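Local coordinates for protein amphinase-2 (Rana pipiens, PDB 2P7S) that cleaves RNA endonucleolytically as a secreted ribonuclease of the pancreatic family and is toxic to cultured human carcinoma cells, at residues W8-T13 / T36-C41. Sequence-based numbering, arbitrary orientation.
Sequences WEKFKT and TPDGQC
Lys10 and Pro37 mark the nearest backbone approach of helical segment 8-13 and loop 36-41, their CA atoms 6.8 Å apart. The loop presents a type I beta turn from Thr36 to Gly39, closed by the Gly39 N to Thr36 O bond (2.9 Å). Pro37, at the second position of this turn, directs its ring at the helix between two side chains one turn apart: CB meets Lys10 CG at 3.8 Å, and CG meets Thr13 CG2 at 3.7 Å. The methyl is placed for this because CG2 lies anti to the Thr13 backbone N, while Thr13 OG1 turns back to Glu9 O (3.1 Å). That carbonyl also accepts from Thr13 N, on the other face of its plane. Lys10, every torsion within 6° of 180°, crosses Pro37 obliquely, its CE 3.9 Å from Pro37 CB, and ends at Asp38. Lys10 NZ donates to Asp38 OD1 at 2.8 Å in a salt bridge, on the syn side and 20° out of the carboxylate plane. OD2 pairs with Lys14, so the carboxylate bridges two lysines of one helix; an asparagine here would probably deprive both ammonium groups of this shared negative charge. The bridge lies near His15 and Lys42, probably active-site residues of this pancreatic-type ribonuclease. At the surface, the contact joins the loop between helix 26-29 and strand 45-49 to helix 6-15, whose opposite side packs Phe11 on strand 104-111 and helix 52-56.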
ATOM      1  N   TRP A   8       6.056  -0.878  10.497  1.00 28.70           N
ATOM      2  CA  TRP A   8       6.525  -0.205   9.284  1.00 28.88           C
ATOM      3  C   TRP A   8       6.993  -1.249   8.272  1.00 28.86           C
ATOM      4  O   TRP A   8       6.648  -1.179   7.091  1.00 27.61           O
ATOM      5  CB  TRP A   8       7.695   0.728   9.626  1.00 29.50           C
ATOM      6  CG  TRP A   8       8.461   1.328   8.449  1.00 29.09           C
ATOM      7  CD1 TRP A   8       9.821   1.447   8.343  1.00 30.03           C
ATOM      8  CD2 TRP A   8       7.917   1.966   7.278  1.00 29.17           C
ATOM      9  NE1 TRP A   8      10.156   2.119   7.192  1.00 30.99           N
ATOM     10  CE2 TRP A   8       9.009   2.450   6.521  1.00 30.14           C
ATOM     11  CE3 TRP A   8       6.616   2.177   6.798  1.00 27.12           C
ATOM     12  CZ2 TRP A   8       8.840   3.136   5.308  1.00 28.67           C
ATOM     13  CZ3 TRP A   8       6.450   2.861   5.590  1.00 25.44           C
ATOM     14  CH2 TRP A   8       7.558   3.329   4.861  1.00 27.38           C
ATOM     15  N   GLU A   9       7.783  -2.214   8.737  1.00 28.98           N
ATOM     16  CA  GLU A   9       8.295  -3.260   7.851  1.00 29.99           C
ATOM     17  C   GLU A   9       7.144  -4.015   7.192  1.00 29.57           C
ATOM     18  O   GLU A   9       7.188  -4.312   5.999  1.00 26.45           O
ATOM     19  CB  GLU A   9       9.185  -4.242   8.622  1.00 32.67           C
ATOM     20  CG  GLU A   9      10.517  -3.668   9.092  1.00 38.03           C
ATOM     21  CD  GLU A   9      11.410  -3.207   7.946  1.00 42.62           C
ATOM     22  OE1 GLU A   9      11.460  -3.905   6.910  1.00 44.02           O
ATOM     23  OE2 GLU A   9      12.075  -2.154   8.087  1.00 41.62           O
ATOM     24  N   LYS A  10       6.111  -4.316   7.973  1.00 27.62           N
ATOM     25  CA  LYS A  10       4.957  -5.027   7.444  1.00 27.59           C
ATOM     26  C   LYS A  10       4.233  -4.158   6.415  1.00 27.22           C
ATOM     27  O   LYS A  10       3.786  -4.662   5.382  1.00 26.18           O
ATOM     28  CB  LYS A  10       3.995  -5.402   8.573  1.00 30.63           C
ATOM     29  CG  LYS A  10       2.835  -6.277   8.125  1.00 32.79           C
ATOM     30  CD  LYS A  10       1.850  -6.503   9.256  1.00 35.25           C
ATOM     31  CE  LYS A  10       0.666  -7.334   8.798  1.00 36.03           C
ATOM     32  NZ  LYS A  10      -0.348  -7.496   9.878  1.00 39.19           N
ATOM     33  N   PHE A  11       4.121  -2.859   6.697  1.00 25.29           N
ATOM     34  CA  PHE A  11       3.457  -1.936   5.779  1.00 24.08           C
ATOM     35  C   PHE A  11       4.201  -1.871   4.445  1.00 24.44           C
ATOM     36  O   PHE A  11       3.579  -1.925   3.383  1.00 21.64           O
ATOM     37  CB  PHE A  11       3.381  -0.526   6.376  1.00 24.00           C
ATOM     38  CG  PHE A  11       2.715   0.482   5.473  1.00 21.04           C
ATOM     39  CD1 PHE A  11       1.378   0.821   5.647  1.00 23.79           C
ATOM     40  CD2 PHE A  11       3.428   1.088   4.443  1.00 21.33           C
ATOM     41  CE1 PHE A  11       0.756   1.756   4.803  1.00 23.02           C
ATOM     42  CE2 PHE A  11       2.820   2.018   3.598  1.00 21.86           C
ATOM     43  CZ  PHE A  11       1.480   2.352   3.778  1.00 22.35           C
ATOM     44  N   LYS A  12       5.528  -1.738   4.501  1.00 23.49           N
ATOM     45  CA  LYS A  12       6.341  -1.664   3.283  1.00 25.22           C
ATOM     46  C   LYS A  12       6.187  -2.926   2.440  1.00 25.65           C
ATOM     47  O   LYS A  12       6.033  -2.862   1.220  1.00 25.45           O
ATOM     48  CB  LYS A  12       7.830  -1.491   3.618  1.00 26.91           C
ATOM     49  CG  LYS A  12       8.241  -0.096   4.065  1.00 29.32           C
ATOM     50  CD  LYS A  12       9.762   0.010   4.226  1.00 30.41           C
ATOM     51  CE  LYS A  12      10.264  -0.861   5.369  1.00 32.17           C
ATOM     52  NZ  LYS A  12      11.755  -0.823   5.499  1.00 35.12           N
ATOM     53  N   THR A  13       6.241  -4.073   3.107  1.00 24.89           N
ATOM     54  CA  THR A  13       6.136  -5.362   2.436  1.00 25.50           C
ATOM     55  C   THR A  13       4.778  -5.527   1.763  1.00 25.25           C
ATOM     56  O   THR A  13       4.689  -5.925   0.604  1.00 26.14           O
ATOM     57  CB  THR A  13       6.351  -6.531   3.445  1.00 28.12           C
ATOM     58  OG1 THR A  13       7.699  -6.501   3.937  1.00 29.84           O
ATOM     59  CG2 THR A  13       6.104  -7.879   2.771  1.00 28.12           C
ATOM     60  N   THR A  36       2.910 -10.968   1.140  1.00 35.90           N
ATOM     61  CA  THR A  36       1.587 -11.142   1.723  1.00 37.25           C
ATOM     62  C   THR A  36       1.601 -11.557   3.186  1.00 40.59           C
ATOM     63  O   THR A  36       1.263 -12.695   3.520  1.00 41.75           O
ATOM     64  CB  THR A  36       0.770 -12.165   0.912  1.00 36.74           C
ATOM     65  OG1 THR A  36       1.558 -13.342   0.688  1.00 35.43           O
ATOM     66  CG2 THR A  36       0.360 -11.569  -0.423  1.00 35.54           C
ATOM     67  N   PRO A  37       1.978 -10.623   4.080  1.00 42.43           N
ATOM     68  CA  PRO A  37       2.056 -10.829   5.531  1.00 43.57           C
ATOM     69  C   PRO A  37       0.754 -11.344   6.135  1.00 44.98           C
ATOM     70  O   PRO A  37       0.768 -12.216   7.003  1.00 45.99           O
ATOM     71  CB  PRO A  37       2.414  -9.438   6.058  1.00 43.73           C
ATOM     72  CG  PRO A  37       3.217  -8.854   4.946  1.00 44.74           C
ATOM     73  CD  PRO A  37       2.403  -9.255   3.732  1.00 42.69           C
ATOM     74  N   ASP A  38      -0.372 -10.805   5.678  1.00 45.32           N
ATOM     75  CA  ASP A  38      -1.665 -11.227   6.202  1.00 46.37           C
ATOM     76  C   ASP A  38      -2.243 -12.443   5.472  1.00 46.48           C
ATOM     77  O   ASP A  38      -3.398 -12.806   5.686  1.00 46.76           O
ATOM     78  CB  ASP A  38      -2.656 -10.057   6.159  1.00 47.29           C
ATOM     79  CG  ASP A  38      -2.240  -8.909   7.073  1.00 49.22           C
ATOM     80  OD1 ASP A  38      -2.021  -9.154   8.278  1.00 48.78           O
ATOM     81  OD2 ASP A  38      -2.130  -7.763   6.590  1.00 47.87           O
ATOM     82  N   GLY A  39      -1.430 -13.073   4.625  1.00 45.37           N
ATOM     83  CA  GLY A  39      -1.877 -14.241   3.884  1.00 43.64           C
ATOM     84  C   GLY A  39      -2.052 -13.980   2.397  1.00 42.35           C
ATOM     85  O   GLY A  39      -2.260 -12.841   1.983  1.00 41.20           O
ATOM     86  N   GLN A  40      -1.964 -15.036   1.590  1.00 41.71           N
ATOM     87  CA  GLN A  40      -2.126 -14.901   0.144  1.00 40.07           C
ATOM     88  C   GLN A  40      -3.586 -15.005  -0.286  1.00 38.04           C
ATOM     89  O   GLN A  40      -4.440 -15.472   0.465  1.00 36.67           O
ATOM     90  CB  GLN A  40      -1.319 -15.971  -0.602  1.00 41.42           C
ATOM     91  CG  GLN A  40       0.191 -15.808  -0.524  1.00 42.95           C
ATOM     92  CD  GLN A  40       0.822 -16.704   0.518  1.00 44.21           C
ATOM     93  OE1 GLN A  40       0.760 -17.931   0.416  1.00 45.21           O
ATOM     94  NE2 GLN A  40       1.436 -16.098   1.529  1.00 44.19           N
ATOM     95  N   CYS A  41      -3.856 -14.557  -1.509  1.00 36.60           N
ATOM     96  CA  CYS A  41      -5.193 -14.595  -2.087  1.00 36.62           C
ATOM     97  C   CYS A  41      -6.236 -13.817  -1.285  1.00 36.24           C
ATOM     98  O   CYS A  41      -7.375 -14.254  -1.145  1.00 36.85           O
ATOM     99  CB  CYS A  41      -5.647 -16.052  -2.250  1.00 36.85           C
ATOM    100  SG  CYS A  41      -7.191 -16.266  -3.192  1.00 38.85           S
TER